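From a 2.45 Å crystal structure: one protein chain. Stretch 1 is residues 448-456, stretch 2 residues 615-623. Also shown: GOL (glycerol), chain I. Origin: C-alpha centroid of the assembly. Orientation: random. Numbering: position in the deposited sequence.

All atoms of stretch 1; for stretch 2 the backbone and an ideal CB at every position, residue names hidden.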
# COMPACT_ATOMS: atom_id res chain seq x y z
N PRO A 448 -16.58 -6.62 -30.46
CA PRO A 448 -17.21 -7.34 -31.58
C PRO A 448 -16.82 -6.79 -32.95
O PRO A 448 -16.76 -7.56 -33.90
CB PRO A 448 -18.71 -7.13 -31.33
CG PRO A 448 -18.82 -6.82 -29.88
CD PRO A 448 -17.58 -6.03 -29.56
N PHE A 449 -16.54 -5.50 -33.04
CA PHE A 449 -16.17 -4.90 -34.33
C PHE A 449 -14.75 -5.30 -34.72
O PHE A 449 -14.48 -5.58 -35.88
CB PHE A 449 -16.35 -3.38 -34.26
CG PHE A 449 -17.79 -2.97 -34.05
CD1 PHE A 449 -18.62 -2.74 -35.14
CD2 PHE A 449 -18.33 -2.92 -32.77
CE1 PHE A 449 -19.95 -2.42 -34.96
CE2 PHE A 449 -19.66 -2.59 -32.58
CZ PHE A 449 -20.48 -2.34 -33.67
N TRP A 450 -13.87 -5.37 -33.73
CA TRP A 450 -12.52 -5.86 -33.94
C TRP A 450 -12.58 -7.32 -34.40
O TRP A 450 -11.89 -7.70 -35.34
CB TRP A 450 -11.68 -5.73 -32.66
CG TRP A 450 -10.20 -5.94 -32.87
CD1 TRP A 450 -9.30 -5.05 -33.40
CD2 TRP A 450 -9.45 -7.11 -32.53
NE1 TRP A 450 -8.04 -5.61 -33.42
CE2 TRP A 450 -8.10 -6.87 -32.89
CE3 TRP A 450 -9.78 -8.35 -31.97
CZ2 TRP A 450 -7.10 -7.82 -32.71
CZ3 TRP A 450 -8.79 -9.29 -31.79
CH2 TRP A 450 -7.45 -9.02 -32.16
N GLU A 451 -13.41 -8.11 -33.74
CA GLU A 451 -13.53 -9.54 -34.05
C GLU A 451 -14.11 -9.76 -35.45
O GLU A 451 -13.95 -10.84 -36.03
CB GLU A 451 -14.37 -10.26 -32.98
CG GLU A 451 -13.65 -10.46 -31.65
CD GLU A 451 -14.48 -11.16 -30.58
OE1 GLU A 451 -15.64 -11.50 -30.86
OE2 GLU A 451 -13.98 -11.36 -29.44
N ARG A 452 -14.77 -8.74 -36.00
CA ARG A 452 -15.36 -8.81 -37.33
C ARG A 452 -14.59 -7.99 -38.36
O ARG A 452 -14.99 -7.91 -39.52
CB ARG A 452 -16.80 -8.33 -37.28
CG ARG A 452 -17.75 -9.26 -36.57
CD ARG A 452 -18.17 -10.39 -37.48
NE ARG A 452 -19.26 -11.14 -36.88
CZ ARG A 452 -19.19 -12.43 -36.56
NH1 ARG A 452 -18.08 -13.11 -36.80
NH2 ARG A 452 -20.24 -13.03 -36.02
N ASP A 453 -13.51 -7.35 -37.94
CA ASP A 453 -12.66 -6.60 -38.85
C ASP A 453 -13.43 -5.43 -39.43
O ASP A 453 -13.22 -5.01 -40.57
CB ASP A 453 -12.13 -7.52 -39.96
CG ASP A 453 -11.49 -8.77 -39.40
OD1 ASP A 453 -10.74 -8.65 -38.41
OD2 ASP A 453 -11.75 -9.87 -39.92
N ILE A 454 -14.35 -4.90 -38.64
CA ILE A 454 -15.11 -3.74 -39.05
C ILE A 454 -14.39 -2.46 -38.62
O ILE A 454 -14.08 -2.29 -37.44
CB ILE A 454 -16.52 -3.79 -38.47
CG1 ILE A 454 -17.26 -4.98 -39.09
CG2 ILE A 454 -17.24 -2.49 -38.74
CD1 ILE A 454 -18.72 -4.98 -38.86
N PRO A 455 -14.10 -1.58 -39.58
CA PRO A 455 -13.32 -0.39 -39.26
C PRO A 455 -14.05 0.45 -38.22
O PRO A 455 -15.27 0.56 -38.28
CB PRO A 455 -13.20 0.35 -40.60
CG PRO A 455 -13.49 -0.69 -41.63
CD PRO A 455 -14.48 -1.62 -41.00
N VAL A 456 -13.31 0.99 -37.26
CA VAL A 456 -13.89 1.83 -36.22
C VAL A 456 -13.05 3.08 -36.01
O VAL A 456 -11.82 3.00 -35.94
CB VAL A 456 -14.04 1.06 -34.88
CG1 VAL A 456 -14.52 1.99 -33.78
CG2 VAL A 456 -15.00 -0.09 -35.04
N UNK A 615 -25.74 -2.94 -42.44
CA UNK A 615 -24.82 -3.37 -43.49
C UNK A 615 -23.39 -2.92 -43.18
O UNK A 615 -22.76 -2.22 -43.98
CB UNK A 615 -25.27 -2.82 -44.85
N UNK A 616 -22.90 -3.30 -42.01
CA UNK A 616 -21.54 -2.98 -41.59
C UNK A 616 -20.60 -4.10 -42.01
O UNK A 616 -20.75 -5.24 -41.58
CB UNK A 616 -21.47 -2.76 -40.08
N UNK A 617 -19.62 -3.76 -42.86
CA UNK A 617 -18.72 -4.76 -43.42
C UNK A 617 -17.26 -4.39 -43.22
O UNK A 617 -16.93 -3.23 -42.98
CB UNK A 617 -19.01 -4.95 -44.91
N UNK A 618 -16.37 -5.39 -43.28
CA UNK A 618 -14.95 -5.09 -43.40
C UNK A 618 -14.65 -4.54 -44.78
O UNK A 618 -15.49 -4.61 -45.67
CB UNK A 618 -14.10 -6.34 -43.13
N UNK A 619 -13.45 -4.01 -44.96
CA UNK A 619 -13.04 -3.53 -46.26
C UNK A 619 -12.83 -4.73 -47.19
O UNK A 619 -13.28 -4.74 -48.32
CB UNK A 619 -11.77 -2.68 -46.15
N UNK A 620 -12.14 -5.76 -46.71
CA UNK A 620 -12.10 -7.01 -47.44
C UNK A 620 -12.44 -8.14 -46.50
O UNK A 620 -11.76 -8.33 -45.48
CB UNK A 620 -10.73 -7.23 -48.09
N UNK A 621 -13.49 -8.89 -46.80
CA UNK A 621 -13.84 -10.02 -45.97
C UNK A 621 -12.79 -11.13 -46.07
O UNK A 621 -12.40 -11.53 -47.17
CB UNK A 621 -15.22 -10.55 -46.36
N UNK A 622 -12.32 -11.59 -44.93
CA UNK A 622 -11.47 -12.76 -44.88
C UNK A 622 -12.06 -13.71 -43.85
O UNK A 622 -12.36 -13.29 -42.74
CB UNK A 622 -10.02 -12.39 -44.54
N UNK A 623 -12.24 -14.97 -44.21
CA UNK A 623 -12.74 -15.97 -43.27
C UNK A 623 -11.62 -16.46 -42.36
O UNK A 623 -10.56 -16.87 -42.84
CB UNK A 623 -13.37 -17.15 -44.02
C1 GOL I . -13.96 -13.21 -40.17
O1 GOL I . -14.66 -12.37 -41.04
C2 GOL I . -14.78 -13.44 -38.92
O2 GOL I . -15.72 -12.39 -38.81
C3 GOL I . -15.47 -14.78 -39.13
O3 GOL I . -14.89 -15.42 -40.25

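Position 615 has positive phi and psi (56/56), and its ideal CB has nothing of stretch 1 within 5.5 Å. Glycine, asparagine or aspartate would suit such a left-handed turn. The residue is Asp 615, the first to leave helical angles in a Schellman motif. Its side chain stays clear of stretch 1.

Position 616 points its CA-to-CB bond toward stretch 1. The ideal CB lies 3.7 Å from Ile 454 CD1 and 5.3 Å from Phe 449 CE1. Both neighbours are apolar and offer no polar side-chain atom, so leucine, isoleucine, valine or methionine would be reasonable. The residue is Leu 616, chi1 m and chi2 t. Its CB packs 3.7 Å from Ile 454 CD1, and its CD1 reaches the edge of the Phe 449 ring, 4.0 Å from CE1 of Phe 449.

Position 617 is extended (-127/159) and directs its CB away. Stretch 1 meets the backbone here: Pro 455 CD lies 3.5 Å from the O of 617. A long polar or charged side chain would suit, among others. It is Arg 617. Its NE forms a salt bridge with OD1 of Asp 615 at 3.2 Å, and its NH2 adds a weak hydrogen bond to OD2 of Asp 615 at 3.4 Å.

Position 618 has phi -71 and psi 169, angles open to proline. Its CA is 4.6 Å from the CA of Ile 454. The ideal CB is a tight 3.0 Å from Asp 453 O, so a compact side chain is favoured; alanine, serine or proline would be candidates. The residue is Pro 618. Its CB sits 3.2 Å from Asp 453 O, and its CA 4.2 Å from Pro 455 CD.

Position 619 points sideways, its ideal CB 5.2 Å from Pro 455 CG. A modest apolar side chain could cover that ring: valine, isoleucine or leucine. It is Val 619, whose CG2 approaches Pro 455 CG to 4.2 Å. Water 1 joins the backbones, donating to Asp 453 O (2.7 Å) and accepting from Val 619 N (3.2 Å).

Positions 620 and 621 point away, and stretch 1 hardly restricts them. They are Leu 620 and Phe 621. The Phe 621 ring turns back to the glycerol, its CE1 3.0 Å from GOL O1.

Position 622 points sideways, with no stretch 1 atom near its ideal CB. Many side chains would fit; a beta-branched one suits the extended backbone. It is Val 622. Water 2 accepts from Val 622 N and donates to Asp 453 OD2, both at 2.9 Å.

Position 623 points away and is unconstrained by stretch 1. It is Lys 623.

Stretch 2 (615-623) DLRPVLFVK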
# COMPACT_ATOMS: atom_id res chain seq x y z
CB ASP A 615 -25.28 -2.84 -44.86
CG ASP A 615 -24.46 -3.41 -46.01
OD1 ASP A 615 -24.04 -4.59 -45.93
OD2 ASP A 615 -24.22 -2.67 -46.99
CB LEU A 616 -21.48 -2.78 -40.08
CG LEU A 616 -22.47 -1.77 -39.53
CD1 LEU A 616 -22.34 -1.66 -38.03
CD2 LEU A 616 -22.29 -0.41 -40.21
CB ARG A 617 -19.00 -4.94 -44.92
CG ARG A 617 -20.21 -5.81 -45.20
CD ARG A 617 -20.34 -6.18 -46.66
NE ARG A 617 -21.25 -5.29 -47.39
CZ ARG A 617 -21.80 -5.60 -48.56
NH1 ARG A 617 -21.55 -6.78 -49.13
NH2 ARG A 617 -22.62 -4.74 -49.16
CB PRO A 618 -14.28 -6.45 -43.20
CG PRO A 618 -15.32 -7.43 -43.61
CD PRO A 618 -16.61 -6.84 -43.15
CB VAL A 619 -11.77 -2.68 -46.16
CG1 VAL A 619 -11.11 -2.53 -47.52
CG2 VAL A 619 -12.09 -1.33 -45.54
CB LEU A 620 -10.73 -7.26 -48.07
CG LEU A 620 -10.58 -8.61 -48.79
CD1 LEU A 620 -11.39 -8.65 -50.08
CD2 LEU A 620 -9.11 -8.91 -49.06
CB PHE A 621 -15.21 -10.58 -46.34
CG PHE A 621 -15.56 -11.82 -45.56
CD1 PHE A 621 -15.99 -11.72 -44.25
CD2 PHE A 621 -15.42 -13.08 -46.12
CE1 PHE A 621 -16.29 -12.87 -43.51
CE2 PHE A 621 -15.71 -14.23 -45.39
CZ PHE A 621 -16.15 -14.12 -44.08
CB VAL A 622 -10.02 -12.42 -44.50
CG1 VAL A 622 -9.20 -13.70 -44.41
CG2 VAL A 622 -9.41 -11.44 -45.48
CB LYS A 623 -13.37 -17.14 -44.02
CG LYS A 623 -13.78 -18.31 -43.16
CD LYS A 623 -14.71 -19.24 -43.95
CE LYS A 623 -15.22 -20.40 -43.09
NZ LYS A 623 -14.11 -21.30 -42.65
O HOH W 1 -11.54 -4.06 -42.45
O HOH W 2 -13.13 -10.31 -42.47
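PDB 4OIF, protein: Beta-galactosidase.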